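Local coordinates for protein putative amidohydrolase (Unidentified, PDB 3FEQ) that probably acts as a zinc-dependent prolidase of the amidohydrolase superfamily, hydrolysing dipeptides that carry proline at their C-terminal end, at residues Thr4-Gln9 with Gln48-Arg53; Val35-Arg40 with Gly367-Gly372; Ser71-Gly76 with Gly326-Phe331; Val270-Val275 with Arg337-Val342. All blocks are in the same frame, centred on the assembly; numbering follows the deposited sequence.

Contact 1 of 4, residues Thr4-Gln9 with Gln48-Arg53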
loop_
_atom_site.group_PDB
_atom_site.type_symbol
_atom_site.label_atom_id
_atom_site.label_comp_id
_atom_site.label_asym_id
_atom_site.label_seq_id
_atom_site.Cartn_x
_atom_site.Cartn_y
_atom_site.Cartn_z
ATOM N N THR C 4 -19.233 -32.485 43.840
ATOM C CA THR C 4 -19.256 -33.853 44.433
ATOM C C THR C 4 -17.995 -34.644 44.058
ATOM O O THR C 4 -16.954 -34.057 43.801
ATOM C CB THR C 4 -20.555 -34.624 44.067
ATOM O OG1 THR C 4 -20.821 -34.488 42.665
ATOM C CG2 THR C 4 -21.757 -34.090 44.869
ATOM N N ILE C 5 -18.098 -35.969 44.005
ATOM C CA ILE C 5 -16.964 -36.831 44.317
ATOM C C ILE C 5 -17.074 -38.198 43.629
ATOM O O ILE C 5 -18.170 -38.721 43.448
ATOM C CB ILE C 5 -16.831 -36.980 45.863
ATOM C CG1 ILE C 5 -15.683 -37.909 46.257
ATOM C CG2 ILE C 5 -18.163 -37.415 46.504
ATOM C CD1 ILE C 5 -14.957 -37.456 47.509
ATOM N N THR C 6 -15.937 -38.762 43.236
ATOM C CA THR C 6 -15.911 -40.026 42.500
ATOM C C THR C 6 -14.830 -40.963 43.033
ATOM O O THR C 6 -13.785 -40.513 43.503
ATOM C CB THR C 6 -15.692 -39.775 40.990
ATOM O OG1 THR C 6 -16.769 -38.984 40.486
ATOM C CG2 THR C 6 -15.634 -41.083 40.198
ATOM N N VAL C 7 -15.094 -42.265 42.975
ATOM C CA VAL C 7 -14.117 -43.254 43.379
ATOM C C VAL C 7 -13.972 -44.349 42.337
ATOM O O VAL C 7 -14.935 -45.049 42.025
ATOM C CB VAL C 7 -14.499 -43.895 44.722
ATOM C CG1 VAL C 7 -13.561 -45.058 45.043
ATOM C CG2 VAL C 7 -14.476 -42.856 45.832
ATOM N N LEU C 8 -12.762 -44.502 41.813
ATOM C CA LEU C 8 -12.391 -45.740 41.152
ATOM C C LEU C 8 -11.918 -46.721 42.206
ATOM O O LEU C 8 -10.899 -46.482 42.852
ATOM C CB LEU C 8 -11.260 -45.513 40.152
ATOM C CG LEU C 8 -11.452 -44.629 38.920
ATOM C CD1 LEU C 8 -12.889 -44.646 38.438
ATOM C CD2 LEU C 8 -10.991 -43.211 39.193
ATOM N N GLN C 9 -12.639 -47.829 42.360
ATOM C CA GLN C 9 -12.411 -48.734 43.479
ATOM C C GLN C 9 -11.799 -50.079 43.098
ATOM O O GLN C 9 -12.246 -50.737 42.153
ATOM C CB GLN C 9 -13.690 -48.930 44.285
ATOM C CG GLN C 9 -14.924 -49.168 43.451
ATOM C CD GLN C 9 -16.190 -49.114 44.279
ATOM O OE1 GLN C 9 -16.222 -48.496 45.348
ATOM N NE2 GLN C 9 -17.246 -49.761 43.789
ATOM N N GLN C 48 -19.568 -40.995 43.667
ATOM C CA GLN C 48 -20.033 -41.585 42.417
ATOM C C GLN C 48 -19.009 -42.567 41.857
ATOM O O GLN C 48 -17.956 -42.166 41.362
ATOM C CB GLN C 48 -20.332 -40.492 41.388
ATOM C CG GLN C 48 -21.003 -41.000 40.122
ATOM C CD GLN C 48 -22.164 -40.126 39.688
ATOM O OE1 GLN C 48 -23.232 -40.144 40.300
ATOM N NE2 GLN C 48 -21.959 -39.355 38.627
ATOM N N ALA C 49 -19.326 -43.855 41.938
ATOM C CA ALA C 49 -18.329 -44.865 42.058
ATOM C C ALA C 49 -18.309 -45.758 40.853
ATOM O O ALA C 49 -19.302 -45.909 40.184
ATOM C CB ALA C 49 -18.572 -45.647 43.263
ATOM N N ILE C 50 -17.167 -46.373 40.598
ATOM C CA ILE C 50 -16.967 -47.123 39.373
ATOM C C ILE C 50 -16.065 -48.310 39.695
ATOM O O ILE C 50 -14.945 -48.128 40.176
ATOM C CB ILE C 50 -16.336 -46.242 38.284
ATOM C CG1 ILE C 50 -17.229 -45.033 38.000
ATOM C CG2 ILE C 50 -16.121 -47.031 37.010
ATOM C CD1 ILE C 50 -16.493 -43.841 37.435
ATOM N N ASP C 51 -16.573 -49.524 39.483
ATOM C CA ASP C 51 -15.861 -50.730 39.900
ATOM C C ASP C 51 -14.773 -51.104 38.908
ATOM O O ASP C 51 -15.046 -51.469 37.764
ATOM C CB ASP C 51 -16.822 -51.904 40.116
ATOM C CG ASP C 51 -16.251 -52.966 41.048
ATOM O OD1 ASP C 51 -15.723 -53.981 40.550
ATOM O OD2 ASP C 51 -16.318 -52.783 42.283
ATOM N N VAL C 52 -13.533 -51.001 39.367
ATOM C CA VAL C 52 -12.374 -51.236 38.533
ATOM C C VAL C 52 -11.589 -52.424 39.066
ATOM O O VAL C 52 -10.390 -52.330 39.327
ATOM C CB VAL C 52 -11.477 -50.002 38.508
ATOM C CG1 VAL C 52 -10.474 -50.106 37.376
ATOM C CG2 VAL C 52 -12.317 -48.746 38.352
ATOM N N ARG C 53 -12.278 -53.546 39.241
ATOM C CA ARG C 53 -11.654 -54.738 39.799
ATOM C C ARG C 53 -10.812 -55.443 38.733
ATOM O O ARG C 53 -11.249 -55.606 37.587
ATOM C CB ARG C 53 -12.714 -55.658 40.450
ATOM C CG ARG C 53 -13.060 -56.980 39.724
ATOM C CD ARG C 53 -13.913 -56.796 38.459
ATOM N NE ARG C 53 -15.079 -55.947 38.674
ATOM C CZ ARG C 53 -15.812 -55.406 37.706
ATOM N NH1 ARG C 53 -16.858 -54.653 38.016
ATOM N NH2 ARG C 53 -15.498 -55.605 36.433
#

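Contact 2 of 4, residues Val35-Arg40 with Gly367-Gly372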
loop_
_atom_site.group_PDB
_atom_site.type_symbol
_atom_site.label_atom_id
_atom_site.label_comp_id
_atom_site.label_asym_id
_atom_site.label_seq_id
_atom_site.Cartn_x
_atom_site.Cartn_y
_atom_site.Cartn_z
ATOM N N VAL C 35 -7.564 -36.829 45.320
ATOM C CA VAL C 35 -7.408 -36.510 46.741
ATOM C C VAL C 35 -6.816 -37.648 47.557
ATOM O O VAL C 35 -6.203 -37.408 48.588
ATOM C CB VAL C 35 -8.723 -36.105 47.399
ATOM C CG1 VAL C 35 -8.443 -35.276 48.623
ATOM C CG2 VAL C 35 -9.577 -35.335 46.446
ATOM N N GLU C 36 -7.021 -38.884 47.114
ATOM C CA GLU C 36 -6.476 -40.031 47.822
ATOM C C GLU C 36 -6.196 -41.203 46.906
ATOM O O GLU C 36 -7.036 -41.588 46.099
ATOM C CB GLU C 36 -7.424 -40.477 48.937
ATOM C CG GLU C 36 -6.824 -40.421 50.335
ATOM C CD GLU C 36 -7.758 -40.979 51.394
ATOM O OE1 GLU C 36 -8.041 -40.262 52.380
ATOM O OE2 GLU C 36 -8.219 -42.129 51.236
ATOM N N VAL C 37 -5.012 -41.781 47.052
ATOM C CA VAL C 37 -4.755 -43.114 46.537
ATOM C C VAL C 37 -4.384 -44.033 47.691
ATOM O O VAL C 37 -3.401 -43.803 48.393
ATOM C CB VAL C 37 -3.627 -43.119 45.503
ATOM C CG1 VAL C 37 -3.738 -44.356 44.616
ATOM C CG2 VAL C 37 -3.663 -41.853 44.666
ATOM N N THR C 38 -5.180 -45.079 47.885
ATOM C CA THR C 38 -5.157 -45.839 49.129
ATOM C C THR C 38 -5.911 -47.157 48.986
ATOM O O THR C 38 -6.602 -47.384 47.993
ATOM C CB THR C 38 -5.765 -45.035 50.293
ATOM O OG1 THR C 38 -5.315 -45.578 51.540
ATOM C CG2 THR C 38 -7.284 -45.086 50.240
ATOM N N ASP C 39 -5.774 -48.022 49.985
ATOM C CA ASP C 39 -6.563 -49.247 50.052
ATOM C C ASP C 39 -7.397 -49.296 51.328
ATOM O O ASP C 39 -8.313 -50.110 51.450
ATOM C CB ASP C 39 -5.654 -50.475 49.971
ATOM C CG ASP C 39 -4.381 -50.313 50.781
ATOM O OD1 ASP C 39 -4.162 -49.213 51.332
ATOM O OD2 ASP C 39 -3.601 -51.284 50.867
ATOM N N ARG C 40 -7.075 -48.420 52.273
ATOM C CA ARG C 40 -8.045 -47.973 53.265
ATOM C C ARG C 40 -9.444 -47.879 52.666
ATOM O O ARG C 40 -9.779 -46.900 51.997
ATOM C CB ARG C 40 -7.630 -46.621 53.849
ATOM C CG ARG C 40 -8.762 -45.863 54.525
ATOM C CD ARG C 40 -8.621 -44.364 54.321
ATOM N NE ARG C 40 -9.880 -43.747 53.910
ATOM C CZ ARG C 40 -10.623 -42.974 54.694
ATOM N NH1 ARG C 40 -10.237 -42.718 55.936
ATOM N NH2 ARG C 40 -11.754 -42.454 54.236
ATOM N N GLY C 367 0.178 -36.822 34.167
ATOM C CA GLY C 367 1.112 -37.934 33.967
ATOM C C GLY C 367 1.480 -38.703 35.223
ATOM O O GLY C 367 2.389 -39.531 35.212
ATOM N N VAL C 368 0.773 -38.439 36.313
ATOM C CA VAL C 368 1.045 -39.125 37.572
ATOM C C VAL C 368 -0.238 -39.272 38.397
ATOM O O VAL C 368 -1.018 -38.319 38.504
ATOM C CB VAL C 368 2.183 -38.419 38.372
ATOM C CG1 VAL C 368 1.755 -37.040 38.872
ATOM C CG2 VAL C 368 2.676 -39.293 39.514
ATOM N N ILE C 369 -0.496 -40.480 38.903
ATOM C CA ILE C 369 -1.573 -40.677 39.874
ATOM C C ILE C 369 -1.061 -40.426 41.285
ATOM O O ILE C 369 -0.492 -41.305 41.923
ATOM C CB ILE C 369 -2.218 -42.077 39.794
ATOM C CG1 ILE C 369 -2.663 -42.380 38.371
ATOM C CG2 ILE C 369 -3.422 -42.157 40.717
ATOM C CD1 ILE C 369 -3.349 -43.709 38.237
ATOM N N ALA C 370 -1.250 -39.203 41.752
ATOM C CA ALA C 370 -0.780 -38.803 43.059
ATOM C C ALA C 370 -1.758 -37.801 43.618
ATOM O O ALA C 370 -2.599 -37.277 42.892
ATOM C CB ALA C 370 0.598 -38.191 42.957
ATOM N N VAL C 371 -1.655 -37.542 44.914
ATOM C CA VAL C 371 -2.579 -36.628 45.565
ATOM C C VAL C 371 -2.270 -35.211 45.104
ATOM O O VAL C 371 -1.121 -34.796 45.089
ATOM C CB VAL C 371 -2.507 -36.748 47.106
ATOM C CG1 VAL C 371 -3.363 -35.690 47.772
ATOM C CG2 VAL C 371 -2.948 -38.141 47.549
ATOM N N GLY C 372 -3.296 -34.505 44.651
ATOM C CA GLY C 372 -3.138 -33.123 44.247
ATOM C C GLY C 372 -3.081 -32.969 42.743
ATOM O O GLY C 372 -3.250 -31.870 42.227
#

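Contact 3 of 4, residues Ser71-Gly76 with Gly326-Phe331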
loop_
_atom_site.group_PDB
_atom_site.type_symbol
_atom_site.label_atom_id
_atom_site.label_comp_id
_atom_site.label_asym_id
_atom_site.label_seq_id
_atom_site.Cartn_x
_atom_site.Cartn_y
_atom_site.Cartn_z
ATOM N N SER C 71 -6.251 -32.989 8.480
ATOM C CA SER C 71 -7.315 -33.903 8.109
ATOM C C SER C 71 -7.074 -34.601 6.774
ATOM O O SER C 71 -7.810 -35.525 6.432
ATOM C CB SER C 71 -8.663 -33.195 8.104
ATOM O OG SER C 71 -8.743 -32.271 7.043
ATOM N N ASN C 72 -6.068 -34.160 6.016
ATOM C CA ASN C 72 -5.507 -34.996 4.951
ATOM C C ASN C 72 -3.995 -34.909 4.726
ATOM O O ASN C 72 -3.379 -33.887 5.005
ATOM C CB ASN C 72 -6.286 -34.848 3.642
ATOM C CG ASN C 72 -5.813 -33.697 2.813
ATOM O OD1 ASN C 72 -4.951 -33.851 1.939
ATOM N ND2 ASN C 72 -6.386 -32.528 3.062
ATOM N N ALA C 73 -3.428 -35.985 4.185
ATOM C CA ALA C 73 -1.986 -36.243 4.176
ATOM C C ALA C 73 -1.164 -35.273 3.328
ATOM O O ALA C 73 0.044 -35.147 3.508
ATOM C CB ALA C 73 -1.717 -37.681 3.748
ATOM N N ASN C 74 -1.812 -34.610 2.382
ATOM C CA ASN C 74 -1.185 -33.515 1.656
ATOM C C ASN C 74 -1.360 -32.200 2.432
ATOM O O ASN C 74 -2.447 -31.609 2.447
ATOM C CB ASN C 74 -1.797 -33.413 0.255
ATOM C CG ASN C 74 -0.990 -32.537 -0.684
ATOM O OD1 ASN C 74 -0.401 -31.526 -0.281
ATOM N ND2 ASN C 74 -0.985 -32.905 -1.956
ATOM N N LEU C 75 -0.293 -31.745 3.079
ATOM C CA LEU C 75 -0.375 -30.545 3.914
ATOM C C LEU C 75 -0.530 -29.268 3.108
ATOM O O LEU C 75 -1.026 -28.261 3.620
ATOM C CB LEU C 75 0.835 -30.424 4.840
ATOM C CG LEU C 75 0.991 -31.463 5.953
ATOM C CD1 LEU C 75 2.290 -31.227 6.716
ATOM C CD2 LEU C 75 -0.201 -31.476 6.895
ATOM N N GLY C 76 -0.070 -29.298 1.863
ATOM C CA GLY C 76 -0.359 -28.224 0.922
ATOM C C GLY C 76 -1.853 -28.052 0.733
ATOM O O GLY C 76 -2.393 -26.981 0.980
ATOM N N GLY C 326 -3.951 -37.213 8.200
ATOM C CA GLY C 326 -5.093 -37.746 7.477
ATOM C C GLY C 326 -5.659 -39.004 8.100
ATOM O O GLY C 326 -5.759 -39.120 9.318
ATOM N N GLU C 327 -6.025 -39.961 7.262
ATOM C CA GLU C 327 -6.693 -41.158 7.742
ATOM C C GLU C 327 -5.725 -42.084 8.467
ATOM O O GLU C 327 -6.140 -42.917 9.272
ATOM C CB GLU C 327 -7.389 -41.884 6.601
ATOM C CG GLU C 327 -6.709 -41.703 5.268
ATOM C CD GLU C 327 -7.122 -40.425 4.552
ATOM O OE1 GLU C 327 -6.271 -39.520 4.415
ATOM O OE2 GLU C 327 -8.293 -40.324 4.129
ATOM N N MET C 328 -4.431 -41.875 8.244
ATOM C CA MET C 328 -3.397 -42.542 9.025
ATOM C C MET C 328 -3.419 -42.143 10.505
ATOM O O MET C 328 -2.555 -42.556 11.285
ATOM C CB MET C 328 -2.024 -42.264 8.418
ATOM C CG MET C 328 -1.810 -42.917 7.063
ATOM S SD MET C 328 -0.279 -42.346 6.315
ATOM C CE MET C 328 -0.812 -40.815 5.561
ATOM N N HIS C 329 -4.428 -41.375 10.899
ATOM C CA HIS C 329 -4.547 -40.963 12.285
ATOM C C HIS C 329 -4.856 -42.117 13.203
ATOM O O HIS C 329 -4.547 -42.072 14.394
ATOM C CB HIS C 329 -5.570 -39.848 12.460
ATOM C CG HIS C 329 -4.944 -38.526 12.740
ATOM N ND1 HIS C 329 -5.040 -37.459 11.876
ATOM C CD2 HIS C 329 -4.111 -38.133 13.732
ATOM C CE1 HIS C 329 -4.338 -36.446 12.350
ATOM N NE2 HIS C 329 -3.760 -36.831 13.474
ATOM N N ALA C 330 -5.404 -43.174 12.618
ATOM C CA ALA C 330 -5.853 -44.335 13.363
ATOM C C ALA C 330 -4.710 -45.100 14.016
ATOM O O ALA C 330 -4.909 -45.770 15.023
ATOM C CB ALA C 330 -6.651 -45.247 12.458
ATOM N N PHE C 331 -3.503 -44.966 13.476
ATOM C CA PHE C 331 -2.378 -45.791 13.916
ATOM C C PHE C 331 -1.676 -45.245 15.155
ATOM O O PHE C 331 -0.622 -45.744 15.535
ATOM C CB PHE C 331 -1.370 -45.978 12.780
ATOM C CG PHE C 331 -1.934 -46.680 11.578
ATOM C CD1 PHE C 331 -1.979 -46.045 10.351
ATOM C CD2 PHE C 331 -2.437 -47.970 11.679
ATOM C CE1 PHE C 331 -2.515 -46.679 9.243
ATOM C CE2 PHE C 331 -2.989 -48.603 10.583
ATOM C CZ PHE C 331 -3.020 -47.960 9.361
HETATM O O HOH W 1 -5.015 -37.562 2.715
#

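Contact 4 of 4, residues Val270-Val275 with Arg337-Val342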
loop_
_atom_site.group_PDB
_atom_site.type_symbol
_atom_site.label_atom_id
_atom_site.label_comp_id
_atom_site.label_asym_id
_atom_site.label_seq_id
_atom_site.Cartn_x
_atom_site.Cartn_y
_atom_site.Cartn_z
ATOM N N VAL C 270 13.689 -35.003 23.550
ATOM C CA VAL C 270 13.413 -35.431 22.168
ATOM C C VAL C 270 12.020 -36.030 22.083
ATOM O O VAL C 270 11.552 -36.652 23.028
ATOM C CB VAL C 270 14.377 -36.535 21.695
ATOM C CG1 VAL C 270 14.340 -36.667 20.186
ATOM C CG2 VAL C 270 15.768 -36.238 22.138
ATOM N N VAL C 271 11.347 -35.845 20.956
ATOM C CA VAL C 271 10.061 -36.500 20.744
ATOM C C VAL C 271 10.132 -37.189 19.403
ATOM O O VAL C 271 9.940 -36.560 18.372
ATOM C CB VAL C 271 8.870 -35.502 20.775
ATOM C CG1 VAL C 271 7.591 -36.231 20.674
ATOM C CG2 VAL C 271 8.861 -34.707 22.052
ATOM N N PRO C 272 10.562 -38.454 19.398
ATOM C CA PRO C 272 10.552 -39.246 18.167
ATOM C C PRO C 272 9.125 -39.490 17.725
ATOM O O PRO C 272 8.221 -39.477 18.552
ATOM C CB PRO C 272 11.192 -40.560 18.602
ATOM C CG PRO C 272 12.035 -40.192 19.811
ATOM C CD PRO C 272 11.204 -39.169 20.516
ATOM N N THR C 273 8.903 -39.667 16.434
ATOM C CA THR C 273 7.550 -39.923 15.949
ATOM C C THR C 273 7.557 -41.086 14.982
ATOM O O THR C 273 7.003 -40.989 13.886
ATOM C CB THR C 273 6.937 -38.705 15.234
ATOM O OG1 THR C 273 7.794 -38.292 14.162
ATOM C CG2 THR C 273 6.737 -37.555 16.196
ATOM N N LEU C 274 8.144 -42.198 15.418
ATOM C CA LEU C 274 8.467 -43.309 14.528
ATOM C C LEU C 274 7.273 -43.858 13.749
ATOM O O LEU C 274 7.397 -44.178 12.569
ATOM C CB LEU C 274 9.171 -44.416 15.303
ATOM C CG LEU C 274 10.457 -43.949 15.996
ATOM C CD1 LEU C 274 11.222 -45.128 16.566
ATOM C CD2 LEU C 274 11.339 -43.153 15.046
ATOM N N VAL C 275 6.109 -43.900 14.389
ATOM C CA VAL C 275 4.930 -44.484 13.777
ATOM C C VAL C 275 4.573 -43.862 12.427
ATOM O O VAL C 275 4.184 -44.579 11.512
ATOM C CB VAL C 275 3.721 -44.490 14.737
ATOM C CG1 VAL C 275 3.216 -43.082 15.008
ATOM C CG2 VAL C 275 2.612 -45.375 14.208
ATOM N N ARG C 337 4.045 -49.714 20.878
ATOM C CA ARG C 337 4.703 -50.984 20.579
ATOM C C ARG C 337 6.095 -50.800 19.979
ATOM O O ARG C 337 7.043 -51.457 20.393
ATOM C CB ARG C 337 3.837 -51.879 19.692
ATOM C CG ARG C 337 4.084 -53.380 19.905
ATOM C CD ARG C 337 2.788 -54.168 20.080
ATOM N NE ARG C 337 2.388 -54.782 18.823
ATOM C CZ ARG C 337 1.666 -54.180 17.878
ATOM N NH1 ARG C 337 1.217 -52.940 18.051
ATOM N NH2 ARG C 337 1.381 -54.830 16.755
ATOM N N ILE C 338 6.215 -49.866 19.043
ATOM C CA ILE C 338 7.494 -49.542 18.421
ATOM C C ILE C 338 8.530 -49.173 19.470
ATOM O O ILE C 338 9.670 -49.641 19.435
ATOM C CB ILE C 338 7.334 -48.401 17.409
ATOM C CG1 ILE C 338 6.364 -48.830 16.316
ATOM C CG2 ILE C 338 8.657 -48.033 16.789
ATOM C CD1 ILE C 338 5.892 -47.701 15.445
ATOM N N ARG C 339 8.116 -48.369 20.434
ATOM C CA ARG C 339 9.031 -47.933 21.467
ATOM C C ARG C 339 9.319 -49.017 22.498
ATOM O O ARG C 339 10.432 -49.103 23.021
ATOM C CB ARG C 339 8.505 -46.676 22.137
ATOM C CG ARG C 339 8.472 -45.522 21.206
ATOM C CD ARG C 339 8.506 -44.267 21.977
ATOM N NE ARG C 339 8.272 -43.124 21.119
ATOM C CZ ARG C 339 8.679 -41.902 21.412
ATOM N NH1 ARG C 339 9.367 -41.679 22.521
ATOM N NH2 ARG C 339 8.394 -40.904 20.597
ATOM N N ALA C 340 8.316 -49.847 22.773
ATOM C CA ALA C 340 8.473 -50.946 23.705
ATOM C C ALA C 340 9.464 -51.968 23.161
ATOM O O ALA C 340 10.223 -52.560 23.915
ATOM C CB ALA C 340 7.145 -51.596 23.977
ATOM N N GLU C 341 9.487 -52.137 21.848
ATOM C CA GLU C 341 10.299 -53.171 21.239
ATOM C C GLU C 341 11.775 -52.844 21.319
ATOM O O GLU C 341 12.616 -53.700 21.083
ATOM C CB GLU C 341 9.910 -53.377 19.779
ATOM C CG GLU C 341 8.673 -54.225 19.574
ATOM C CD GLU C 341 8.174 -54.172 18.142
ATOM O OE1 GLU C 341 8.956 -53.780 17.248
ATOM O OE2 GLU C 341 6.999 -54.521 17.908
ATOM N N VAL C 342 12.101 -51.601 21.614
ATOM C CA VAL C 342 13.501 -51.228 21.646
ATOM C C VAL C 342 13.919 -50.968 23.068
ATOM O O VAL C 342 14.879 -51.561 23.540
ATOM C CB VAL C 342 13.797 -50.007 20.780
ATOM C CG1 VAL C 342 15.242 -49.591 20.929
ATOM C CG2 VAL C 342 13.470 -50.308 19.332
#

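Contact 1 of 4, residues Thr4-Gln9 with Gln48-Arg53
Strands 5-9 and 48-51 pair as parallel neighbours at the edge of a mixed sheet, with Val7 set beside Ala49, Leu8 beside Ile50 and Gln9 beside Asp51. Their axes run only 15° apart. The bonding follows the parallel pattern, in which a residue of one strand uses both its N and its O on residues flanking its partner: Val7 O accepts from Ile50 N at 3.0 Å, while Gln9 N donates to Ile50 O at 3.2 Å, nearly straight at 170°. A further bond of 3.1 Å runs from Val52 N to Gln9 O. Thr6 and Leu8 turn their backbone groups the other way, to Ile29 and Val27, which makes 5-9 an inner strand. This is the small beta domain that amidohydrolases attach to their TIM barrel, built from both ends of the chain: Leu402 and Tyr400 of strand 398-403 lie against Leu8 and Ile50. On that face the Leu8 and Ile50 side chains lie side by side and point the same way, Leu8 CD1 resting 3.8 Å from Ile50 CB. Val52 CG2 meets Leu8 CB, also at 3.8 Å, and extends the apolar row. On the face shared with Val7 and Ala49, Gln9 and Asp51 form a polar end. Gln9 CG sits between its own backbone N and carbonyl carbon (chi1 45°), and from there the extended chain passes over the neighbouring strand. Its NE2 ends 3.5 Å from Asp51 OD2, with amide and carboxylate planes almost perpendicular, whereas Asp51 OD1 forms a salt bridge with Arg53 NE.

Contact 2 of 4, residues Val35-Arg40 with Gly367-Gly372
Val35 and Val371 bring their CA atoms to 5.0 Å, but the chains then diverge: the directions of 35-37 and 369-371 lie 127° apart, and no hydrogen bond joins the two segments. Strand 33-38 belongs to the small beta domain, and here it carries a classic beta bulge, Val35 and Glu36 both facing Val28 of the adjoining strand 20-30. The loop 367-372, which leads from helix 354-359 toward strand 377-380, lies against this irregular place. Just beside the contact its Gly372 shares a backbone bond with Ile34, so the loop is tied to the strand at one end and merely packed against it along the rest. Val371, exposed like Val35, presents both methyls to the bulge: CG1 comes within 3.4 Å of Val35 O and CG2 within 3.5 Å of the same oxygen. Further along, Val37 turns its side chain toward the loop. Its CG1 is anti to the backbone N (chi1 -158°), and the other branch, CG2, is the one that reaches Ile369. Both also touch Val13, while Ile369 continues onto Val57 and Pro59, so the buried Ile369 joins strand 33-38 to strands 11-15 and 56-66. The Glu36 side chain starts out away from the loop, and its OE2 lies 3.5 Å from Arg40 NE, well out of the guanidinium plane, so that charge alone links them. Where Val37 and Ile369 meet, the two side chains cross at about a right angle, Val37 CG2 to Ile369 CG2 at 4.0 Å.

Contact 3 of 4, residues Ser71-Gly76 with Gly326-Phe331
Gly326 lies directly against the backbone of Ser71 and Asn72, where two loops meet at the mouth of the TIM barrel. One comes soon after His65 and His67, which bind a zinc ion at the end of strand 56-66; the other follows Asp323, a ligand of the same metal. The packing is tight here because backbone meets backbone: Gly326 CA is 3.8 Å from Asn72 CA and 3.7 Å from Ser71 O. With no side chain, and with the positive phi of 62° that glycine readily adopts, Gly326 can turn the chain at this point, and a backbone bond to Ala70 fastens it just before the contact. The buried side is completed by Ala73, whose CB meets Met328 CE at 3.7 Å. The methionine bends at its last torsion (chi3 -84°), which carries CE to the alanine, while Ala279 and Leu280 of helix 274-282 also pack against this side chain. The outer side is looser and polar. Glu327 is exposed, and it reaches the other loop through water 1 rather than directly: the water accepts from Ala73 N at 2.7 Å and donates to Glu327 OE1 at 2.9 Å. Each loop also braces itself. Past the touching residues, Asn74 serves as N-cap of helix 75-79, its OD1 accepting from Val77 N. His329 ND1 gives a weak bond back to Gly326 O at the start of the 3-10 turn. In the facing loop an Asx turn is closed by Asn74 N, which lies above the carboxamide plane of Asn72 and donates to its OD1 at 3.3 Å.

Contact 4 of 4, residues Val270-Val275 with Arg337-Val342
The guanidinium of Arg339 is gripped from several directions as it lies against Pro272: NE forms a salt bridge with Glu335 OE1, and NH1 makes a weak hydrogen bond to Gly319 O. Arg339 CG is anti to the carbonyl carbon (chi1 -66°), and the chain, extended from CG to NE, spans from helix 335-340 to the end of barrel strand 269-271. The arginine and proline side chains cross at about a right angle. Pro272 CB lies over one face of the guanidinium, 4.0 Å from Arg339 CZ, and Pro272 CD packs at 3.7 Å from Arg339 NH1. The rest of the contact is apolar, between the same helix and the first turn of helix 274-282. Ile338 divides its branches between two neighbours: CG2 meets Leu274 CD1 at 3.9 Å, while CD1, at the end of the longer branch, reaches Val275 CA at 3.7 Å. Leu308 covers Leu274 from helix 302-314, and Arg305 of that helix touches Ile338. Between the proline and the helix start, Thr273 turns away from Arg339; its OG1 bonds to ND1 of His251, a zinc ligand, making it a second-shell residue of the metal site. Glu335 joins the two parts of the contact, since its OE2 accepts from Val275 N while OE1 holds the arginine. The buried positive charge is thus probably balanced largely by one carboxylate, which also ties the beginning of helix 274-282 to Arg339, and the Thr273 bond to His251 is consistent with a part in orienting that zinc ligand.

How the contacts relate
Contacts 1 and 2 belong to the small beta domain, contacts 3 and 4 to the catalytic barrel. The first two have centres 13 Å apart and reach the same sheet without touching, their nearest atoms being about 6 Å apart. Contact 2 joins that sheet to a loop late in the chain, and contacts 3 and 4 are nested inside the long chain loop it closes. Those two do touch, through Phe331 O and Val275 CG2 at 3.5 Å. Contact 4 lies nearer the zinc site, the Thr273 side chain being about 7 Å from a zinc ion, against about 12 Å for that of Ala73 in contact 3. The centre of contact 1 is 37 Å from that of contact 3.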